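PDB 3TEE: flagella basal body P-ring formation protein FlgA from Salmonella typhimurium, which acts as a periplasmic chaperone-like factor in assembly of the flagellar P-ring, perhaps by associating with the rod or by modulating ring formation. Local coordinates for residues A[18-23]-A[96-101]; A[25-30]-A[65-70]; A[32-37]-A[55-60]; A[74-79]-A[106-111]. One frame throughout, in Å; residues are numbered along the deposited sequence.

In the fold
After helix 2-14 the chain enters contact 1, where residues 18-23 open a loop that residues 96-101 close 73 residues later. Contact 2 lies within that loop, pairing the end of strand 21-26 with strand 62-79, and contact 3 lies within contact 2, where a disulfide ties the loop before strand 40-42 to strand 53-59. Contact 4 behaves differently: it starts at 74-79, while contact 1 is still open, and finishes at 106-111, so the two cross. Strand 62-79 serves both contact 2 and contact 4, whose centres are about 26 Å apart. All four reach one antiparallel sheet and are strung along it from the disulfide to the loop after strand 94-100.

Contact 1 (A[18-23]-A[96-101]); sequences FSDEVV and LKRGRL
Arg98 reaches from strand 94-100 to two acids, Asp20 and Glu21, where the chain enters strand 21-26. With CG opposite the backbone N (chi1 179°) and the chain straight to NE, the guanidinium is carried out to the acids. Asp20 comes to meet it from the opposite direction and is gripped end-on: Arg98 NH2 lies 2.9 Å and Arg98 NH1 3.1 Å from Asp20 OD1, both on one atom. The planes of the two groups are 63° apart; NH2 meets the syn lone pair of OD1, whereas NH1 lies above the carboxylate plane. Glu21 crosses Arg98 at about a right angle, yet its carboxylate is nearly coplanar with the guanidinium, and Glu21 OE1 accepts a hydrogen bond from Arg98 NH1 through its anti lone pair, at 3.0 Å. Ser19 OG accepts from Glu21 N at 3.2 Å, an ST turn consistent with holding the two acids in place; OG is also hydrogen-bonded to Thr73 O. Beside the salt bridges, Leu101 CD1 lies 3.5 Å from Phe18 O. Two carboxylates around one guanidinium make a surface salt-bridge network, in which the shared positive charge would be expected to offset the repulsion between neighbouring acids.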
loop_
_atom_site.group_PDB
_atom_site.type_symbol
_atom_site.label_atom_id
_atom_site.label_comp_id
_atom_site.label_asym_id
_atom_site.label_seq_id
_atom_site.Cartn_x
_atom_site.Cartn_y
_atom_site.Cartn_z
ATOM N N PHE A 18 14.269 -7.533 0.360
ATOM C CA PHE A 18 14.165 -6.194 0.993
ATOM C C PHE A 18 15.569 -5.593 1.240
ATOM O O PHE A 18 15.782 -4.381 1.080
ATOM C CB PHE A 18 13.444 -6.244 2.356
ATOM C CG PHE A 18 11.953 -6.519 2.393
ATOM C CD1 PHE A 18 11.035 -5.500 2.164
ATOM C CD2 PHE A 18 11.468 -7.777 2.744
ATOM C CE1 PHE A 18 9.655 -5.746 2.254
ATOM C CE2 PHE A 18 10.093 -8.023 2.831
ATOM C CZ PHE A 18 9.194 -7.005 2.591
ATOM N N SER A 19 16.517 -6.438 1.697
ATOM C CA SER A 19 17.849 -5.996 2.102
ATOM C C SER A 19 18.971 -6.926 1.627
ATOM O O SER A 19 18.798 -8.137 1.598
ATOM C CB SER A 19 17.892 -5.879 3.636
ATOM O OG SER A 19 19.154 -5.422 4.099
ATOM N N ASP A 20 20.139 -6.353 1.317
ATOM C CA ASP A 20 21.337 -7.102 0.908
ATOM C C ASP A 20 22.438 -6.932 1.968
ATOM O O ASP A 20 23.568 -7.351 1.749
ATOM C CB ASP A 20 21.830 -6.593 -0.472
ATOM C CG ASP A 20 22.117 -5.095 -0.551
ATOM O OD1 ASP A 20 21.874 -4.383 0.443
ATOM O OD2 ASP A 20 22.531 -4.628 -1.627
ATOM N N GLU A 21 22.105 -6.314 3.121
ATOM C CA GLU A 21 23.063 -6.084 4.213
ATOM C C GLU A 21 22.319 -5.998 5.550
ATOM O O GLU A 21 21.723 -4.976 5.874
ATOM C CB GLU A 21 23.848 -4.803 3.926
ATOM C CG GLU A 21 25.052 -4.633 4.819
ATOM C CD GLU A 21 25.861 -3.391 4.494
ATOM O OE1 GLU A 21 25.693 -2.811 3.395
ATOM O OE2 GLU A 21 26.677 -3.008 5.352
ATOM N N VAL A 22 22.333 -7.093 6.303
ATOM C CA VAL A 22 21.577 -7.232 7.546
ATOM C C VAL A 22 22.538 -7.507 8.691
ATOM O O VAL A 22 23.240 -8.530 8.689
ATOM C CB VAL A 22 20.490 -8.343 7.429
ATOM C CG1 VAL A 22 19.734 -8.514 8.759
ATOM C CG2 VAL A 22 19.531 -8.065 6.278
ATOM N N VAL A 23 22.549 -6.590 9.675
ATOM C CA VAL A 23 23.421 -6.674 10.843
ATOM C C VAL A 23 22.555 -6.761 12.075
ATOM O O VAL A 23 21.704 -5.896 12.291
ATOM C CB VAL A 23 24.422 -5.481 10.919
ATOM C CG1 VAL A 23 25.287 -5.563 12.192
ATOM C CG2 VAL A 23 25.299 -5.418 9.657
ATOM N N LEU A 96 14.656 5.069 -6.743
ATOM C CA LEU A 96 15.122 4.154 -5.708
ATOM C C LEU A 96 16.439 4.667 -5.195
ATOM O O LEU A 96 17.334 4.981 -5.974
ATOM C CB LEU A 96 15.299 2.741 -6.285
ATOM C CG LEU A 96 14.059 1.914 -6.578
ATOM C CD1 LEU A 96 14.485 0.564 -7.099
ATOM C CD2 LEU A 96 13.209 1.652 -5.305
ATOM N N LYS A 97 16.543 4.774 -3.872
ATOM C CA LYS A 97 17.700 5.209 -3.145
ATOM C C LYS A 97 18.081 4.064 -2.198
ATOM O O LYS A 97 17.199 3.333 -1.720
ATOM C CB LYS A 97 17.299 6.454 -2.344
ATOM C CG LYS A 97 18.452 7.314 -1.918
ATOM C CD LYS A 97 17.984 8.730 -1.619
ATOM C CE LYS A 97 19.136 9.583 -1.143
ATOM N NZ LYS A 97 18.705 10.972 -0.841
ATOM N N ARG A 98 19.374 3.911 -1.917
ATOM C CA ARG A 98 19.876 2.883 -1.002
ATOM C C ARG A 98 20.059 3.521 0.370
ATOM O O ARG A 98 20.656 4.592 0.482
ATOM C CB ARG A 98 21.227 2.315 -1.502
ATOM C CG ARG A 98 21.836 1.236 -0.558
ATOM C CD ARG A 98 23.321 0.883 -0.852
ATOM N NE ARG A 98 23.883 -0.124 0.084
ATOM C CZ ARG A 98 23.439 -1.371 0.154
ATOM N NH1 ARG A 98 23.954 -2.219 1.036
ATOM N NH2 ARG A 98 22.440 -1.769 -0.621
ATOM N N GLY A 99 19.529 2.880 1.408
ATOM C CA GLY A 99 19.684 3.437 2.744
ATOM C C GLY A 99 19.284 2.457 3.825
ATOM O O GLY A 99 18.816 1.346 3.537
ATOM N N ARG A 100 19.421 2.904 5.070
ATOM C CA ARG A 100 19.053 2.145 6.255
ATOM C C ARG A 100 17.515 2.124 6.415
ATOM O O ARG A 100 16.885 3.120 6.833
ATOM C CB ARG A 100 19.781 2.731 7.477
ATOM C CG ARG A 100 21.257 2.301 7.579
ATOM C CD ARG A 100 21.428 0.904 8.220
ATOM N NE ARG A 100 20.895 0.909 9.583
ATOM C CZ ARG A 100 21.537 1.404 10.638
ATOM N NH1 ARG A 100 22.778 1.861 10.515
ATOM N NH2 ARG A 100 20.954 1.424 11.824
ATOM N N LEU A 101 16.901 0.993 6.020
ATOM C CA LEU A 101 15.438 0.793 6.100
ATOM C C LEU A 101 14.910 0.997 7.505
ATOM O O LEU A 101 13.823 1.533 7.675
ATOM C CB LEU A 101 15.038 -0.615 5.592
ATOM C CG LEU A 101 15.571 -1.006 4.209
ATOM C CD1 LEU A 101 15.163 -2.446 3.874
ATOM C CD2 LEU A 101 15.098 -0.036 3.115
#

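Contact 2 (A[25-30]-A[65-70]); sequences TLRSSP and YLQVNV
Gln67 O is gripped by two successive backbone nitrogens, Arg27 N at 2.7 Å and Ser28 N at 3.2 Å, both arriving from the same face of its carbonyl plane. Two donors on one carbonyl resemble the hydrogen bonding of a classic bulge, though here strand 21-26 is ending opposite strand 62-79. Serine suits position 28: with Ser28 OG set between its own N and carbonyl carbon (chi1 49°), it accepts from Gln67 N at 2.9 Å, almost straight at 176°. Before this point the pairing is regular antiparallel: Thr25 and Asn69 form a hydrogen-bonded pair, with Asn69 N to Thr25 O at 2.8 Å, and Leu26 with Val68 a non-hydrogen-bonded one. Leu26 CD1 packs on Val68 CG1 at 4.0 Å, on the apolar face where helix 2-14 covers Val68 through Leu7 and Phe11. Thr25, Arg27 and Asn69 occupy the more polar side. There the Arg27 chain slants across Asn69, Arg27 CD being 3.9 Å from Asn69 CB, and bends at chi3 (-53°); Arg27 NH2 donates to a water at 2.7 Å, which in turn donates to Val68 O. The amide of Asn69 is held by Asn52. Each backbone polar group of Gln67 thus keeps a partner though regular pairing has ended, the serine hydroxyl replacing a strand carbonyl.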
loop_
_atom_site.group_PDB
_atom_site.type_symbol
_atom_site.label_atom_id
_atom_site.label_comp_id
_atom_site.label_asym_id
_atom_site.label_seq_id
_atom_site.Cartn_x
_atom_site.Cartn_y
_atom_site.Cartn_z
ATOM N N THR A 25 22.275 -7.106 16.278
ATOM C CA THR A 25 22.927 -6.868 17.576
ATOM C C THR A 25 21.982 -7.275 18.693
ATOM O O THR A 25 20.838 -6.805 18.726
ATOM C CB THR A 25 23.319 -5.377 17.712
ATOM O OG1 THR A 25 24.054 -4.995 16.543
ATOM C CG2 THR A 25 24.189 -5.120 18.957
ATOM N N LEU A 26 22.458 -8.103 19.629
ATOM C CA LEU A 26 21.632 -8.488 20.788
ATOM C C LEU A 26 21.555 -7.333 21.817
ATOM O O LEU A 26 22.590 -6.798 22.190
ATOM C CB LEU A 26 22.193 -9.757 21.434
ATOM C CG LEU A 26 21.350 -10.337 22.566
ATOM C CD1 LEU A 26 20.190 -11.195 22.017
ATOM C CD2 LEU A 26 22.222 -11.127 23.524
ATOM N N ARG A 27 20.348 -6.922 22.223
ATOM C CA ARG A 27 20.136 -5.829 23.193
ATOM C C ARG A 27 19.775 -6.367 24.584
ATOM O O ARG A 27 19.904 -5.640 25.577
ATOM C CB ARG A 27 19.033 -4.859 22.728
ATOM C CG ARG A 27 19.258 -4.251 21.346
ATOM C CD ARG A 27 18.433 -2.998 21.110
ATOM N NE ARG A 27 16.999 -3.170 21.362
ATOM C CZ ARG A 27 16.293 -2.428 22.213
ATOM N NH1 ARG A 27 16.880 -1.463 22.911
ATOM N NH2 ARG A 27 14.997 -2.650 22.376
ATOM N N SER A 28 19.275 -7.611 24.660
ATOM C CA SER A 28 18.917 -8.198 25.957
ATOM C C SER A 28 20.128 -8.910 26.590
ATOM O O SER A 28 21.141 -9.140 25.919
ATOM C CB SER A 28 17.701 -9.118 25.834
ATOM O OG SER A 28 17.848 -10.022 24.757
ATOM N N SER A 29 20.043 -9.191 27.895
ATOM C CA SER A 29 21.099 -9.836 28.668
ATOM C C SER A 29 21.503 -11.205 28.084
ATOM O O SER A 29 20.622 -12.007 27.788
ATOM C CB SER A 29 20.670 -9.973 30.129
ATOM O OG SER A 29 21.460 -10.916 30.837
ATOM N N PRO A 30 22.819 -11.498 27.933
ATOM C CA PRO A 30 23.226 -12.815 27.401
ATOM C C PRO A 30 22.876 -14.005 28.309
ATOM O O PRO A 30 22.966 -15.148 27.864
ATOM C CB PRO A 30 24.743 -12.672 27.195
ATOM C CG PRO A 30 25.021 -11.185 27.264
ATOM C CD PRO A 30 23.998 -10.654 28.218
ATOM N N TYR A 65 12.701 -14.527 25.382
ATOM C CA TYR A 65 12.264 -13.313 24.694
ATOM C C TYR A 65 13.525 -12.493 24.488
ATOM O O TYR A 65 14.055 -11.919 25.448
ATOM C CB TYR A 65 11.244 -12.496 25.516
ATOM C CG TYR A 65 9.906 -13.140 25.807
ATOM C CD1 TYR A 65 9.322 -14.024 24.900
ATOM C CD2 TYR A 65 9.171 -12.785 26.934
ATOM C CE1 TYR A 65 8.064 -14.587 25.145
ATOM C CE2 TYR A 65 7.903 -13.315 27.171
ATOM C CZ TYR A 65 7.359 -14.226 26.280
ATOM O OH TYR A 65 6.122 -14.771 26.532
ATOM N N LEU A 66 14.052 -12.494 23.270
ATOM C CA LEU A 66 15.276 -11.763 22.982
ATOM C C LEU A 66 14.967 -10.393 22.419
ATOM O O LEU A 66 14.000 -10.230 21.674
ATOM C CB LEU A 66 16.199 -12.544 22.012
ATOM C CG LEU A 66 16.478 -14.029 22.323
ATOM C CD1 LEU A 66 17.358 -14.627 21.252
ATOM C CD2 LEU A 66 17.134 -14.226 23.724
ATOM N N GLN A 67 15.773 -9.400 22.788
ATOM C CA GLN A 67 15.617 -8.065 22.228
ATOM C C GLN A 67 16.814 -7.874 21.333
ATOM O O GLN A 67 17.951 -8.080 21.761
ATOM C CB GLN A 67 15.575 -6.974 23.307
ATOM C CG GLN A 67 14.355 -7.045 24.235
ATOM C CD GLN A 67 14.422 -5.927 25.245
ATOM O OE1 GLN A 67 15.356 -5.837 26.058
ATOM N NE2 GLN A 67 13.481 -5.004 25.151
ATOM N N VAL A 68 16.560 -7.583 20.057
ATOM C CA VAL A 68 17.654 -7.415 19.101
ATOM C C VAL A 68 17.452 -6.109 18.332
ATOM O O VAL A 68 16.333 -5.634 18.185
ATOM C CB VAL A 68 17.840 -8.610 18.102
ATOM C CG1 VAL A 68 18.082 -9.942 18.818
ATOM C CG2 VAL A 68 16.665 -8.720 17.135
ATOM N N ASN A 69 18.528 -5.579 17.818
ATOM C CA ASN A 69 18.486 -4.448 16.909
ATOM C C ASN A 69 18.915 -5.012 15.536
ATOM O O ASN A 69 19.945 -5.673 15.423
ATOM C CB ASN A 69 19.411 -3.311 17.346
ATOM C CG ASN A 69 19.404 -2.191 16.316
ATOM O OD1 ASN A 69 20.278 -2.107 15.464
ATOM N ND2 ASN A 69 18.335 -1.421 16.266
ATOM N N VAL A 70 18.103 -4.773 14.525
ATOM C CA VAL A 70 18.394 -5.263 13.175
ATOM C C VAL A 70 18.610 -4.069 12.244
ATOM O O VAL A 70 17.683 -3.326 11.949
ATOM C CB VAL A 70 17.281 -6.205 12.656
ATOM C CG1 VAL A 70 17.577 -6.704 11.237
ATOM C CG2 VAL A 70 17.036 -7.368 13.620
HETATM O O HOH W 1 22.451 -4.149 14.708
HETATM O O HOH W 2 14.789 -4.816 20.753
#

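Contact 3 (A[32-37]-A[55-60]); sequences LLPSCE and VVARCA
The puckered pyrrolidine ring of Pro34 meets strand 53-59 with its outer carbons: Pro34 CG stands 3.9 Å from Ala57 CB, while Pro34 CB lies 3.5 Å from Cys59 SG. This packing accompanies the disulfide Cys36–Cys59, the feature that staples the loop between strands 21-26 and 40-42 onto the strand. Proline suits the place because its ring is rigid and apolar and touches both the Cys59 sulfur and the Ala57 methyl; it also touches Ile3 of helix 2-14 and Pro39. Alanine is small enough for the loop to come close, and its neighbours Phe41 and Leu66 continue the apolar surroundings. Ser35, between the proline and the cystine, hydrogen-bonds through OG to Glu62 OE2. The two cysteines approach differently. In Cys36 the sulfur falls between the backbone N and carbonyl carbon (chi1 67°), but in Cys59 it lies opposite the carbonyl carbon (chi1 -72°). Since the bridge is covalent, it fixes the loop to the strand where backbone pairing between the two segments is absent. Cys36 N, buried by this contact, has no partner in the model. Cys36 SG and Cys59 SG are 2.0 Å apart, with a torsion of -73° about the bond.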
loop_
_atom_site.group_PDB
_atom_site.type_symbol
_atom_site.label_atom_id
_atom_site.label_comp_id
_atom_site.label_asym_id
_atom_site.label_seq_id
_atom_site.Cartn_x
_atom_site.Cartn_y
_atom_site.Cartn_z
ATOM N N LEU A 32 19.866 -14.613 29.399
ATOM C CA LEU A 32 18.574 -15.077 28.918
ATOM C C LEU A 32 18.607 -15.629 27.471
ATOM O O LEU A 32 17.564 -15.740 26.830
ATOM C CB LEU A 32 17.422 -14.093 29.198
ATOM C CG LEU A 32 17.498 -12.664 28.689
ATOM C CD1 LEU A 32 16.826 -12.526 27.329
ATOM C CD2 LEU A 32 16.799 -11.730 29.650
ATOM N N LEU A 33 19.811 -16.012 26.984
ATOM C CA LEU A 33 19.979 -16.598 25.653
ATOM C C LEU A 33 19.547 -18.063 25.668
ATOM O O LEU A 33 19.695 -18.731 26.704
ATOM C CB LEU A 33 21.446 -16.515 25.169
ATOM C CG LEU A 33 21.958 -15.150 24.687
ATOM C CD1 LEU A 33 23.458 -15.225 24.409
ATOM C CD2 LEU A 33 21.212 -14.668 23.428
ATOM N N PRO A 34 19.029 -18.605 24.539
ATOM C CA PRO A 34 18.651 -20.038 24.524
ATOM C C PRO A 34 19.866 -20.949 24.774
ATOM O O PRO A 34 20.978 -20.604 24.366
ATOM C CB PRO A 34 18.089 -20.236 23.120
ATOM C CG PRO A 34 18.642 -19.127 22.325
ATOM C CD PRO A 34 18.745 -17.969 23.238
ATOM N N SER A 35 19.666 -22.073 25.472
ATOM C CA SER A 35 20.745 -23.019 25.804
ATOM C C SER A 35 20.988 -24.036 24.702
ATOM O O SER A 35 22.078 -24.607 24.645
ATOM C CB SER A 35 20.408 -23.782 27.082
ATOM O OG SER A 35 20.090 -22.897 28.142
ATOM N N CYS A 36 19.954 -24.363 23.901
ATOM C CA CYS A 36 20.119 -25.401 22.892
ATOM C C CYS A 36 20.972 -24.963 21.707
ATOM O O CYS A 36 21.201 -23.768 21.499
ATOM C CB CYS A 36 18.774 -25.968 22.455
ATOM S SG CYS A 36 17.750 -24.782 21.551
ATOM N N GLU A 37 21.420 -25.947 20.922
ATOM C CA GLU A 37 22.283 -25.766 19.750
ATOM C C GLU A 37 21.544 -25.052 18.610
ATOM O O GLU A 37 22.129 -24.201 17.936
ATOM C CB GLU A 37 22.715 -27.163 19.278
ATOM C CG GLU A 37 23.910 -27.216 18.353
ATOM C CD GLU A 37 24.319 -28.640 18.032
ATOM O OE1 GLU A 37 24.588 -29.413 18.979
ATOM O OE2 GLU A 37 24.349 -28.989 16.830
ATOM N N VAL A 55 12.431 -11.144 19.524
ATOM C CA VAL A 55 12.497 -12.472 18.904
ATOM C C VAL A 55 12.248 -13.504 19.981
ATOM O O VAL A 55 12.931 -13.483 21.006
ATOM C CB VAL A 55 13.866 -12.726 18.222
ATOM C CG1 VAL A 55 13.988 -14.178 17.726
ATOM C CG2 VAL A 55 14.103 -11.745 17.083
ATOM N N VAL A 56 11.338 -14.443 19.714
ATOM C CA VAL A 56 11.087 -15.561 20.601
ATOM C C VAL A 56 12.071 -16.660 20.165
ATOM O O VAL A 56 12.177 -16.954 18.975
ATOM C CB VAL A 56 9.609 -16.030 20.576
ATOM C CG1 VAL A 56 9.428 -17.305 21.407
ATOM C CG2 VAL A 56 8.693 -14.918 21.102
ATOM N N ALA A 57 12.836 -17.204 21.113
ATOM C CA ALA A 57 13.796 -18.275 20.820
ATOM C C ALA A 57 13.415 -19.456 21.690
ATOM O O ALA A 57 13.431 -19.356 22.927
ATOM C CB ALA A 57 15.221 -17.817 21.120
ATOM N N ARG A 58 13.000 -20.557 21.053
ATOM C CA ARG A 58 12.545 -21.722 21.801
ATOM C C ARG A 58 13.554 -22.836 21.792
ATOM O O ARG A 58 14.148 -23.102 20.759
ATOM C CB ARG A 58 11.218 -22.268 21.234
ATOM C CG ARG A 58 9.990 -21.394 21.509
ATOM C CD ARG A 58 8.748 -22.136 21.019
ATOM N NE ARG A 58 7.491 -21.484 21.396
ATOM C CZ ARG A 58 6.957 -20.459 20.745
ATOM N NH1 ARG A 58 5.808 -19.935 21.149
ATOM N NH2 ARG A 58 7.575 -19.937 19.695
ATOM N N CYS A 59 13.670 -23.535 22.913
ATOM C CA CYS A 59 14.476 -24.751 23.098
ATOM C C CYS A 59 13.576 -25.664 23.899
ATOM O O CYS A 59 12.548 -25.207 24.423
ATOM C CB CYS A 59 15.757 -24.461 23.888
ATOM S SG CYS A 59 17.010 -23.529 22.994
ATOM N N ALA A 60 13.969 -26.941 24.065
ATOM C CA ALA A 60 13.242 -27.832 24.962
ATOM C C ALA A 60 13.248 -27.117 26.356
ATOM O O ALA A 60 14.302 -26.634 26.785
ATOM C CB ALA A 60 13.975 -29.166 25.063
#

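Contact 4 (A[74-79]-A[106-111]); sequences GNYVAV and PRTVLD
A loop laid along a strand edge brings Val109 against Val77, near the end of the long strand 62-79. Val77 N donates to Val109 O at 2.9 Å and 171°, a nearly straight bond, although the nitrogen is tilted 25° out of the carbonyl plane. Alongside this bond the two valines lie side by side, pointing the same way, with Val77 CG2 at 3.7 Å from Val109 CG1; branched side chains fill such a flank compactly. Val77 CG2 also lies 4.0 Å from Asp111 C. Tyr76 and Ala78 bond to Lys97 and Thr95 of strand 94-100, while the loop uses Val77 N on the other edge, where Val77 also pairs with Val130 and Val79 with Gly127. Both segments lie in the part of FlgA assigned to the P-ring chaperone family, consistent with an SAF-type domain of the CpaB/FlgA kind, and residues 106-111 lie in the loop between strands 94-100 and 118-120. On the tyrosine side, Leu110 CD2 comes to 3.7 Å from Tyr76 CB, and Leu110 also touches Trp50. Thr108 CG2 stands 4.0 Å from Tyr76 CD1, an oblique approach to the ring. Threonine can do this because its branches separate: CG2 lies opposite the backbone N, on the tyrosine side, while OG1 hydrogen-bonds to Pro105 O.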
loop_
_atom_site.group_PDB
_atom_site.type_symbol
_atom_site.label_atom_id
_atom_site.label_comp_id
_atom_site.label_asym_id
_atom_site.label_seq_id
_atom_site.Cartn_x
_atom_site.Cartn_y
_atom_site.Cartn_z
ATOM N N GLY A 74 18.903 -1.330 2.174
ATOM C CA GLY A 74 18.272 -1.712 0.926
ATOM C C GLY A 74 17.633 -0.514 0.256
ATOM O O GLY A 74 17.806 0.633 0.692
ATOM N N ASN A 75 16.892 -0.789 -0.828
ATOM C CA ASN A 75 16.265 0.251 -1.622
ATOM C C ASN A 75 14.901 0.691 -1.083
ATOM O O ASN A 75 14.150 -0.079 -0.467
ATOM C CB ASN A 75 16.194 -0.165 -3.117
ATOM C CG ASN A 75 17.539 -0.145 -3.835
ATOM O OD1 ASN A 75 18.443 0.628 -3.514
ATOM N ND2 ASN A 75 17.695 -0.959 -4.863
ATOM N N TYR A 76 14.620 1.973 -1.266
ATOM C CA TYR A 76 13.338 2.562 -0.899
ATOM C C TYR A 76 13.073 3.671 -1.922
ATOM O O TYR A 76 13.990 4.101 -2.623
ATOM C CB TYR A 76 13.345 3.096 0.547
ATOM C CG TYR A 76 14.286 4.250 0.789
ATOM C CD1 TYR A 76 13.847 5.569 0.675
ATOM C CD2 TYR A 76 15.617 4.028 1.143
ATOM C CE1 TYR A 76 14.701 6.637 0.932
ATOM C CE2 TYR A 76 16.490 5.086 1.355
ATOM C CZ TYR A 76 16.024 6.390 1.247
ATOM O OH TYR A 76 16.858 7.434 1.486
ATOM N N VAL A 77 11.834 4.102 -2.006
ATOM C CA VAL A 77 11.428 5.115 -2.969
ATOM C C VAL A 77 11.628 6.486 -2.320
ATOM O O VAL A 77 11.119 6.732 -1.227
ATOM C CB VAL A 77 9.972 4.864 -3.482
ATOM C CG1 VAL A 77 9.552 5.927 -4.511
ATOM C CG2 VAL A 77 9.840 3.453 -4.087
ATOM N N ALA A 78 12.356 7.380 -3.021
ATOM C CA ALA A 78 12.627 8.755 -2.604
ATOM C C ALA A 78 12.240 9.723 -3.739
ATOM O O ALA A 78 12.248 9.360 -4.915
ATOM C CB ALA A 78 14.118 8.922 -2.271
ATOM N N VAL A 79 11.943 10.962 -3.378
ATOM C CA VAL A 79 11.639 12.047 -4.332
ATOM C C VAL A 79 12.959 12.437 -5.053
ATOM O O VAL A 79 14.010 12.579 -4.398
ATOM C CB VAL A 79 11.018 13.233 -3.576
ATOM C CG1 VAL A 79 10.681 14.385 -4.527
ATOM C CG2 VAL A 79 9.742 12.775 -2.848
ATOM N N PRO A 106 7.779 6.280 9.021
ATOM C CA PRO A 106 6.729 5.255 8.892
ATOM C C PRO A 106 6.113 5.096 7.520
ATOM O O PRO A 106 5.868 6.088 6.833
ATOM C CB PRO A 106 5.664 5.713 9.903
ATOM C CG PRO A 106 6.407 6.475 10.906
ATOM C CD PRO A 106 7.461 7.212 10.127
ATOM N N ARG A 107 5.852 3.839 7.135
ATOM C CA ARG A 107 5.209 3.470 5.875
ATOM C C ARG A 107 5.904 4.055 4.618
ATOM O O ARG A 107 5.235 4.552 3.712
ATOM C CB ARG A 107 3.703 3.812 5.901
ATOM C CG ARG A 107 2.884 2.921 6.852
ATOM C CD ARG A 107 1.468 3.444 7.013
ATOM N NE ARG A 107 0.617 3.097 5.873
ATOM C CZ ARG A 107 -0.421 3.820 5.464
ATOM N NH1 ARG A 107 -0.737 4.952 6.082
ATOM N NH2 ARG A 107 -1.140 3.427 4.420
ATOM N N THR A 108 7.243 3.991 4.578
ATOM C CA THR A 108 7.983 4.432 3.394
ATOM C C THR A 108 7.757 3.347 2.348
ATOM O O THR A 108 7.867 2.150 2.660
ATOM C CB THR A 108 9.492 4.614 3.692
ATOM O OG1 THR A 108 9.647 5.675 4.627
ATOM C CG2 THR A 108 10.319 4.922 2.420
ATOM N N VAL A 109 7.475 3.761 1.108
ATOM C CA VAL A 109 7.308 2.839 -0.009
ATOM C C VAL A 109 8.674 2.201 -0.321
ATOM O O VAL A 109 9.673 2.911 -0.447
ATOM C CB VAL A 109 6.693 3.539 -1.251
ATOM C CG1 VAL A 109 6.601 2.568 -2.425
ATOM C CG2 VAL A 109 5.316 4.124 -0.933
ATOM N N LEU A 110 8.720 0.863 -0.434
ATOM C CA LEU A 110 9.983 0.180 -0.718
ATOM C C LEU A 110 10.050 -0.322 -2.148
ATOM O O LEU A 110 11.130 -0.384 -2.750
ATOM C CB LEU A 110 10.215 -0.981 0.268
ATOM C CG LEU A 110 10.196 -0.642 1.758
ATOM C CD1 LEU A 110 10.382 -1.891 2.591
ATOM C CD2 LEU A 110 11.235 0.435 2.116
ATOM N N ASP A 111 8.888 -0.650 -2.694
ATOM C CA ASP A 111 8.739 -1.208 -4.024
ATOM C C ASP A 111 8.221 -0.144 -4.960
ATOM O O ASP A 111 7.122 0.361 -4.763
ATOM C CB ASP A 111 7.788 -2.413 -3.946
ATOM C CG ASP A 111 7.338 -3.015 -5.260
ATOM O OD1 ASP A 111 6.267 -3.657 -5.274
ATOM O OD2 ASP A 111 8.070 -2.867 -6.272
#